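Long-range contacts in phenazine biosynthesis protein PhzF family (Enterococcus faecalis, PDB 1S7J), which probably acts as an isomerase, as is generally assigned to the PhzF family, which is named for phenazine biosynthesis: residues G143-F148 with G174-A179; K151-V156 with D185-T190. All blocks are in the same frame, centred on the assembly; numbering follows the deposited sequence.

Contact 1: residues G143-F148 with G174-A179; sequences GRDLFF and GVIVTA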
ATOM      1  N   GLY A 143      -5.128   6.023  14.750  1.00 55.63           N
ATOM      2  CA  GLY A 143      -4.549   6.942  13.797  1.00 56.37           C
ATOM      3  C   GLY A 143      -5.621   7.015  12.747  1.00 57.77           C
ATOM      4  O   GLY A 143      -6.801   7.265  13.078  1.00 60.67           O
ATOM      5  N   ARG A 144      -5.275   6.812  11.492  1.00 57.76           N
ATOM      6  CA  ARG A 144      -6.286   6.815  10.457  1.00 57.72           C
ATOM      7  C   ARG A 144      -7.079   5.517  10.677  1.00 58.30           C
ATOM      8  O   ARG A 144      -8.305   5.479  10.516  1.00 58.62           O
ATOM      9  CB  ARG A 144      -5.658   6.826   9.056  1.00 58.32           C
ATOM     10  CG  ARG A 144      -6.679   6.947   7.923  1.00 58.59           C
ATOM     11  CD  ARG A 144      -6.654   5.735   6.997  1.00 57.75           C
ATOM     12  NE  ARG A 144      -5.698   5.892   5.904  1.00 62.26           N
ATOM     13  CZ  ARG A 144      -4.789   4.983   5.529  1.00 59.09           C
ATOM     14  NH1 ARG A 144      -4.002   5.255   4.505  1.00 61.60           N
ATOM     15  NH2 ARG A 144      -4.650   3.840   6.178  1.00 55.48           N
ATOM     16  N   ASP A 145      -6.356   4.470  11.102  1.00 58.25           N
ATOM     17  CA  ASP A 145      -6.930   3.149  11.365  1.00 53.95           C
ATOM     18  C   ASP A 145      -6.661   2.692  12.775  1.00 53.20           C
ATOM     19  O   ASP A 145      -5.729   3.159  13.434  1.00 47.60           O
ATOM     20  CB  ASP A 145      -6.284   2.093  10.456  1.00 52.52           C
ATOM     21  CG  ASP A 145      -5.981   2.594   9.091  1.00 51.83           C
ATOM     22  OD1 ASP A 145      -4.784   2.628   8.732  1.00 50.33           O
ATOM     23  OD2 ASP A 145      -6.931   2.949   8.364  1.00 49.37           O
ATOM     24  N   LEU A 146      -7.453   1.728  13.234  1.00 54.05           N
ATOM     25  CA  LEU A 146      -7.250   1.153  14.545  1.00 54.69           C
ATOM     26  C   LEU A 146      -5.911   0.421  14.435  1.00 53.06           C
ATOM     27  O   LEU A 146      -5.559  -0.057  13.357  1.00 56.28           O
ATOM     28  CB  LEU A 146      -8.391   0.217  14.906  1.00 56.52           C
ATOM     29  CG  LEU A 146      -9.595   0.994  15.449  1.00 58.53           C
ATOM     30  CD1 LEU A 146     -10.874   0.162  15.368  1.00 59.74           C
ATOM     31  CD2 LEU A 146      -9.296   1.445  16.884  1.00 57.92           C
ATOM     32  N   PHE A 147      -5.198   0.309  15.525  1.00 51.39           N
ATOM     33  CA  PHE A 147      -3.875  -0.285  15.501  1.00 51.07           C
ATOM     34  C   PHE A 147      -3.702  -1.234  16.683  1.00 53.03           C
ATOM     35  O   PHE A 147      -3.465  -0.796  17.804  1.00 53.45           O
ATOM     36  CB  PHE A 147      -2.879   0.884  15.582  1.00 49.53           C
ATOM     37  CG  PHE A 147      -1.453   0.511  15.426  1.00 44.05           C
ATOM     38  CD1 PHE A 147      -0.787   0.769  14.232  1.00 39.54           C
ATOM     39  CD2 PHE A 147      -0.732  -0.031  16.491  1.00 43.64           C
ATOM     40  CE1 PHE A 147       0.575   0.505  14.098  1.00 37.34           C
ATOM     41  CE2 PHE A 147       0.630  -0.300  16.369  1.00 40.35           C
ATOM     42  CZ  PHE A 147       1.285  -0.032  15.166  1.00 40.45           C
ATOM     43  N   PHE A 148      -3.803  -2.533  16.425  1.00 51.64           N
ATOM     44  CA  PHE A 148      -3.678  -3.532  17.488  1.00 50.87           C
ATOM     45  C   PHE A 148      -2.383  -4.302  17.422  1.00 50.16           C
ATOM     46  O   PHE A 148      -1.923  -4.663  16.347  1.00 53.45           O
ATOM     47  CB  PHE A 148      -4.848  -4.511  17.419  1.00 48.74           C
ATOM     48  CG  PHE A 148      -6.185  -3.857  17.302  1.00 47.98           C
ATOM     49  CD1 PHE A 148      -7.026  -4.152  16.234  1.00 46.55           C
ATOM     50  CD2 PHE A 148      -6.612  -2.923  18.259  1.00 48.80           C
ATOM     51  CE1 PHE A 148      -8.266  -3.543  16.111  1.00 49.63           C
ATOM     52  CE2 PHE A 148      -7.850  -2.310  18.146  1.00 51.78           C
ATOM     53  CZ  PHE A 148      -8.683  -2.618  17.068  1.00 51.44           C
ATOM     54  N   GLY A 174      -9.719   1.680   8.862  1.00 52.96           N
ATOM     55  CA  GLY A 174      -9.353   0.295   8.739  1.00 51.18           C
ATOM     56  C   GLY A 174      -8.859  -0.252  10.052  1.00 49.28           C
ATOM     57  O   GLY A 174      -9.096   0.339  11.109  1.00 49.96           O
ATOM     58  N   VAL A 175      -8.173  -1.377   9.996  1.00 47.00           N
ATOM     59  CA  VAL A 175      -7.633  -2.024  11.178  1.00 42.88           C
ATOM     60  C   VAL A 175      -6.268  -2.606  10.852  1.00 41.11           C
ATOM     61  O   VAL A 175      -6.095  -3.291   9.836  1.00 41.15           O
ATOM     62  CB  VAL A 175      -8.568  -3.162  11.673  1.00 45.06           C
ATOM     63  CG1 VAL A 175      -7.902  -3.950  12.794  1.00 42.12           C
ATOM     64  CG2 VAL A 175      -9.900  -2.585  12.140  1.00 39.33           C
ATOM     65  N   ILE A 176      -5.299  -2.313  11.694  1.00 40.70           N
ATOM     66  CA  ILE A 176      -3.951  -2.797  11.518  1.00 37.88           C
ATOM     67  C   ILE A 176      -3.631  -3.718  12.659  1.00 37.84           C
ATOM     68  O   ILE A 176      -4.077  -3.493  13.782  1.00 35.98           O
ATOM     69  CB  ILE A 176      -2.922  -1.634  11.533  1.00 35.34           C
ATOM     70  CG1 ILE A 176      -3.246  -0.614  10.436  1.00 33.81           C
ATOM     71  CG2 ILE A 176      -1.509  -2.184  11.348  1.00 38.28           C
ATOM     72  CD1 ILE A 176      -2.343   0.601  10.440  1.00 32.84           C
ATOM     73  N   VAL A 177      -2.911  -4.791  12.368  1.00 38.59           N
ATOM     74  CA  VAL A 177      -2.504  -5.753  13.367  1.00 39.38           C
ATOM     75  C   VAL A 177      -1.004  -5.950  13.174  1.00 40.07           C
ATOM     76  O   VAL A 177      -0.531  -6.053  12.035  1.00 38.09           O
ATOM     77  CB  VAL A 177      -3.273  -7.110  13.215  1.00 42.62           C
ATOM     78  CG1 VAL A 177      -4.770  -6.902  13.466  1.00 42.52           C
ATOM     79  CG2 VAL A 177      -3.062  -7.691  11.832  1.00 48.16           C
ATOM     80  N   THR A 178      -0.261  -5.997  14.269  1.00 40.80           N
ATOM     81  CA  THR A 178       1.197  -6.133  14.201  1.00 39.49           C
ATOM     82  C   THR A 178       1.745  -7.087  15.247  1.00 41.11           C
ATOM     83  O   THR A 178       1.008  -7.596  16.092  1.00 35.53           O
ATOM     84  CB  THR A 178       1.893  -4.769  14.440  1.00 37.54           C
ATOM     85  OG1 THR A 178       0.980  -3.696  14.161  1.00 42.84           O
ATOM     86  CG2 THR A 178       3.087  -4.633  13.555  1.00 25.27           C
ATOM     87  N   ALA A 179       3.055  -7.313  15.189  1.00 41.76           N
ATOM     88  CA  ALA A 179       3.750  -8.182  16.128  1.00 46.98           C
ATOM     89  C   ALA A 179       5.213  -8.335  15.714  1.00 48.30           C
ATOM     90  O   ALA A 179       5.571  -8.063  14.566  1.00 49.22           O
ATOM     91  CB  ALA A 179       3.084  -9.537  16.193  1.00 45.64           C
TER
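Leu-146, Phe-147 and Phe-148 pair in parallel with Val-175, Ile-176 and Val-177, a parallel strand pair in the second half of a chain whose family belongs to the diaminopimelate-epimerase clan. The two short segments run 18° apart. Four backbone hydrogen bonds tie them together; the straightest runs from Phe-148 N to Ile-176 O at 2.8 Å, with an N-H...O angle of 173°. The closer packing is on the face where the Phe-148 ring brings CE1 to 3.4 Å from Val-175 CG1, and Tyr-129 and Leu-133 of helix 127-133 close over the same side. On the other face, also buried, Phe-147 has CG anti to its backbone N (chi1 -174°), and its CD1 lies 4.1 Å from Ile-176 CD1; helix 207-218 packs here.

The loose end is at Arg-144, an exposed residue whose NH2 makes a salt bridge to Asp-145 OD1 at 2.8 Å, while NH1 bonds Ser-205. Asp-145 OD2, which also takes a weak bond from Arg-144 NH2, accepts from Gly-174 N at 3.1 Å in a weak, bent bond. Deep inside, Thr-178 OG1 lies over a face of the Phe-147 ring, 3.8 Å from CZ, a buried hydroxyl with no hydrogen-bond partner in the model.

Contact 2: residues K151-V156 with D185-T190; sequences KDEETV and DFVSRT
Val-156 and Glu-153, one helical turn apart, are the residues that set helix 153-158 against Val-187 and Arg-189 of the strand. The Glu-153 side chain crosses Val-187 at about a right angle, and its aliphatic part does the touching: CG sits 3.8 Å from Val-187 CG2, and CD is equally near Val-187 CG1. Val-156 points at the strand and slides past Arg-189 in the opposite direction, its CG1 3.9 Å from Arg-189 CD. Past that apolar overlap, the Arg-189 chain bends at chi3 (64°), which sets NE, and from there NH2 donates to Val-156 O at 3.0 Å. The donor lies in the carbonyl plane, while the oxygen is somewhat tilted from the guanidinium plane, near its edge.

This is a helix packed on one face of a sheet: Val-156 also touches Val-177 and Ala-179 of the neighbouring strand 175-180, so it rests over two adjacent strands. The far face of strand 186-192 belongs to helix 207-218, against which Phe-186 and Ser-188 pack.

In the second shell, the guanidinium is held from several directions. NH1 forms a salt bridge with Glu-199, and NH2 also donates to Ile-159 O, so one nitrogen grips two backbone carbonyls around the end of the helix. Glu-153 OE2 accepts from Asp-182 N, which holds the carboxylate beside Val-187 CG1. At the start of the helix Asp-152 is the N-cap: its OD1 accepts from Thr-155 N at 2.9 Å, from above the carboxylate plane, and from Thr-155 OG1 at 2.7 Å, nearly along the C-O bond.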
ATOM      1  N   LYS A 151       0.190 -11.113  19.794  1.00 56.90           N
ATOM      2  CA  LYS A 151       1.205 -11.969  20.407  1.00 59.73           C
ATOM      3  C   LYS A 151       2.523 -12.145  19.623  1.00 59.17           C
ATOM      4  O   LYS A 151       3.594 -11.843  20.139  1.00 60.25           O
ATOM      5  CB  LYS A 151       0.604 -13.348  20.733  1.00 61.41           C
ATOM      6  CG  LYS A 151       1.559 -14.284  21.470  1.00 64.83           C
ATOM      7  CD  LYS A 151       0.948 -15.662  21.681  1.00 65.83           C
ATOM      8  CE  LYS A 151       1.956 -16.604  22.347  1.00 67.45           C
ATOM      9  NZ  LYS A 151       1.391 -17.964  22.612  1.00 69.82           N
ATOM     10  N   ASP A 152       2.429 -12.681  18.409  1.00 58.38           N
ATOM     11  CA  ASP A 152       3.623 -12.912  17.570  1.00 57.52           C
ATOM     12  C   ASP A 152       3.288 -12.955  16.085  1.00 54.25           C
ATOM     13  O   ASP A 152       2.153 -12.681  15.690  1.00 52.13           O
ATOM     14  CB  ASP A 152       4.339 -14.213  17.992  1.00 62.79           C
ATOM     15  CG  ASP A 152       3.379 -15.424  18.118  1.00 67.45           C
ATOM     16  OD1 ASP A 152       2.227 -15.368  17.636  1.00 68.24           O
ATOM     17  OD2 ASP A 152       3.805 -16.435  18.711  1.00 73.16           O
ATOM     18  N   GLU A 153       4.282 -13.286  15.253  1.00 53.46           N
ATOM     19  CA  GLU A 153       4.049 -13.352  13.808  1.00 52.90           C
ATOM     20  C   GLU A 153       3.110 -14.495  13.460  1.00 52.84           C
ATOM     21  O   GLU A 153       2.263 -14.367  12.571  1.00 53.60           O
ATOM     22  CB  GLU A 153       5.360 -13.518  13.041  1.00 49.25           C
ATOM     23  CG  GLU A 153       5.149 -13.580  11.525  1.00 49.08           C
ATOM     24  CD  GLU A 153       6.427 -13.810  10.728  1.00 48.36           C
ATOM     25  OE1 GLU A 153       6.315 -14.301   9.586  1.00 43.48           O
ATOM     26  OE2 GLU A 153       7.533 -13.490  11.226  1.00 47.53           O
ATOM     27  N   GLU A 154       3.288 -15.622  14.136  1.00 54.70           N
ATOM     28  CA  GLU A 154       2.466 -16.785  13.912  1.00 55.95           C
ATOM     29  C   GLU A 154       0.980 -16.458  14.125  1.00 53.73           C
ATOM     30  O   GLU A 154       0.122 -16.935  13.386  1.00 53.57           O
ATOM     31  CB  GLU A 154       2.875 -17.920  14.842  1.00 62.50           C
ATOM     32  CG  GLU A 154       2.270 -19.282  14.426  1.00 68.77           C
ATOM     33  CD  GLU A 154       2.351 -20.313  15.529  1.00 72.16           C
ATOM     34  OE1 GLU A 154       2.437 -19.908  16.718  1.00 73.05           O
ATOM     35  OE2 GLU A 154       2.315 -21.528  15.222  1.00 73.42           O
ATOM     36  N   THR A 155       0.694 -15.657  15.138  1.00 51.59           N
ATOM     37  CA  THR A 155      -0.689 -15.287  15.437  1.00 51.68           C
ATOM     38  C   THR A 155      -1.263 -14.288  14.428  1.00 51.25           C
ATOM     39  O   THR A 155      -2.450 -14.349  14.097  1.00 52.86           O
ATOM     40  CB  THR A 155      -0.824 -14.697  16.873  1.00 51.66           C
ATOM     41  OG1 THR A 155      -0.412 -15.685  17.840  1.00 53.33           O
ATOM     42  CG2 THR A 155      -2.271 -14.288  17.150  1.00 49.10           C
ATOM     43  N   VAL A 156      -0.435 -13.358  13.974  1.00 49.10           N
ATOM     44  CA  VAL A 156      -0.867 -12.350  13.012  1.00 44.99           C
ATOM     45  C   VAL A 156      -1.225 -13.025  11.703  1.00 41.92           C
ATOM     46  O   VAL A 156      -2.275 -12.751  11.106  1.00 37.70           O
ATOM     47  CB  VAL A 156       0.265 -11.297  12.768  1.00 42.89           C
ATOM     48  CG1 VAL A 156      -0.139 -10.321  11.695  1.00 46.06           C
ATOM     49  CG2 VAL A 156       0.557 -10.550  14.043  1.00 42.80           C
ATOM     50  N   ASP A 185      11.994  -7.486  11.395  1.00 47.39           N
ATOM     51  CA  ASP A 185      11.747  -6.647  12.571  1.00 47.71           C
ATOM     52  C   ASP A 185      10.290  -6.639  13.041  1.00 47.51           C
ATOM     53  O   ASP A 185      10.020  -6.747  14.238  1.00 48.31           O
ATOM     54  CB  ASP A 185      12.277  -5.219  12.360  1.00 48.45           C
ATOM     55  CG  ASP A 185      13.802  -5.134  12.492  1.00 51.01           C
ATOM     56  OD1 ASP A 185      14.405  -6.016  13.148  1.00 53.15           O
ATOM     57  OD2 ASP A 185      14.394  -4.184  11.950  1.00 52.49           O
ATOM     58  N   PHE A 186       9.356  -6.494  12.105  1.00 45.23           N
ATOM     59  CA  PHE A 186       7.939  -6.506  12.442  1.00 39.01           C
ATOM     60  C   PHE A 186       7.068  -6.908  11.257  1.00 39.68           C
ATOM     61  O   PHE A 186       7.444  -6.708  10.096  1.00 35.40           O
ATOM     62  CB  PHE A 186       7.491  -5.152  13.007  1.00 37.12           C
ATOM     63  CG  PHE A 186       7.378  -4.051  11.981  1.00 38.51           C
ATOM     64  CD1 PHE A 186       8.423  -3.149  11.787  1.00 36.22           C
ATOM     65  CD2 PHE A 186       6.195  -3.869  11.260  1.00 36.02           C
ATOM     66  CE1 PHE A 186       8.289  -2.075  10.901  1.00 37.24           C
ATOM     67  CE2 PHE A 186       6.053  -2.804  10.377  1.00 36.93           C
ATOM     68  CZ  PHE A 186       7.104  -1.903  10.197  1.00 37.62           C
ATOM     69  N   VAL A 187       5.914  -7.489  11.561  1.00 37.43           N
ATOM     70  CA  VAL A 187       4.964  -7.928  10.543  1.00 38.28           C
ATOM     71  C   VAL A 187       3.621  -7.256  10.740  1.00 37.69           C
ATOM     72  O   VAL A 187       3.329  -6.774  11.820  1.00 38.73           O
ATOM     73  CB  VAL A 187       4.765  -9.449  10.593  1.00 36.48           C
ATOM     74  CG1 VAL A 187       5.980 -10.150  10.023  1.00 36.86           C
ATOM     75  CG2 VAL A 187       4.520  -9.898  12.021  1.00 34.48           C
ATOM     76  N   SER A 188       2.793  -7.254   9.714  1.00 37.49           N
ATOM     77  CA  SER A 188       1.483  -6.646   9.812  1.00 36.41           C
ATOM     78  C   SER A 188       0.518  -7.245   8.814  1.00 36.27           C
ATOM     79  O   SER A 188       0.876  -8.133   8.041  1.00 36.53           O
ATOM     80  CB  SER A 188       1.579  -5.133   9.585  1.00 36.84           C
ATOM     81  OG  SER A 188       2.019  -4.828   8.267  1.00 33.88           O
ATOM     82  N   ARG A 189      -0.733  -6.805   8.899  1.00 37.40           N
ATOM     83  CA  ARG A 189      -1.830  -7.195   8.002  1.00 35.80           C
ATOM     84  C   ARG A 189      -2.814  -6.049   8.138  1.00 34.89           C
ATOM     85  O   ARG A 189      -3.006  -5.532   9.234  1.00 33.41           O
ATOM     86  CB  ARG A 189      -2.482  -8.518   8.428  1.00 33.26           C
ATOM     87  CG  ARG A 189      -1.662  -9.745   8.110  1.00 34.80           C
ATOM     88  CD  ARG A 189      -2.364 -11.003   8.539  1.00 34.15           C
ATOM     89  NE  ARG A 189      -3.614 -11.222   7.807  1.00 32.26           N
ATOM     90  CZ  ARG A 189      -4.374 -12.313   7.928  1.00 30.10           C
ATOM     91  NH1 ARG A 189      -5.484 -12.421   7.223  1.00 18.26           N
ATOM     92  NH2 ARG A 189      -4.027 -13.280   8.765  1.00 29.70           N
ATOM     93  N   THR A 190      -3.406  -5.621   7.038  1.00 35.00           N
ATOM     94  CA  THR A 190      -4.336  -4.511   7.099  1.00 32.81           C
ATOM     95  C   THR A 190      -5.707  -4.837   6.518  1.00 34.48           C
ATOM     96  O   THR A 190      -5.819  -5.351   5.401  1.00 35.21           O
ATOM     97  CB  THR A 190      -3.730  -3.227   6.422  1.00 32.72           C
ATOM     98  OG1 THR A 190      -3.583  -3.430   5.011  1.00 32.66           O
ATOM     99  CG2 THR A 190      -2.365  -2.910   7.031  1.00 26.48           C
TER

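Contacts 1 and 2 lie about 11 Å apart, centre to centre, on the same side of the chain's centre, and their segments alternate in sequence: 143-148, 151-156, 174-179, 185-190. Strand 146-149 is followed, after a short turn, by helix 153-158, and strand 175-180 is followed by its antiparallel neighbour 186-192, making 175-180 the middle of three adjacent strands. Ala-179 O to Val-187 N, at 3.1 Å, is a probable hydrogen bond between the contacts, and Ala-179 CB packs on Asp-152 O. Contact 1 thus pairs two strands, and contact 2 lays the helix that follows the first over the second and its antiparallel neighbour, so one helix and three neighbouring strands from residues 143-192 pack together.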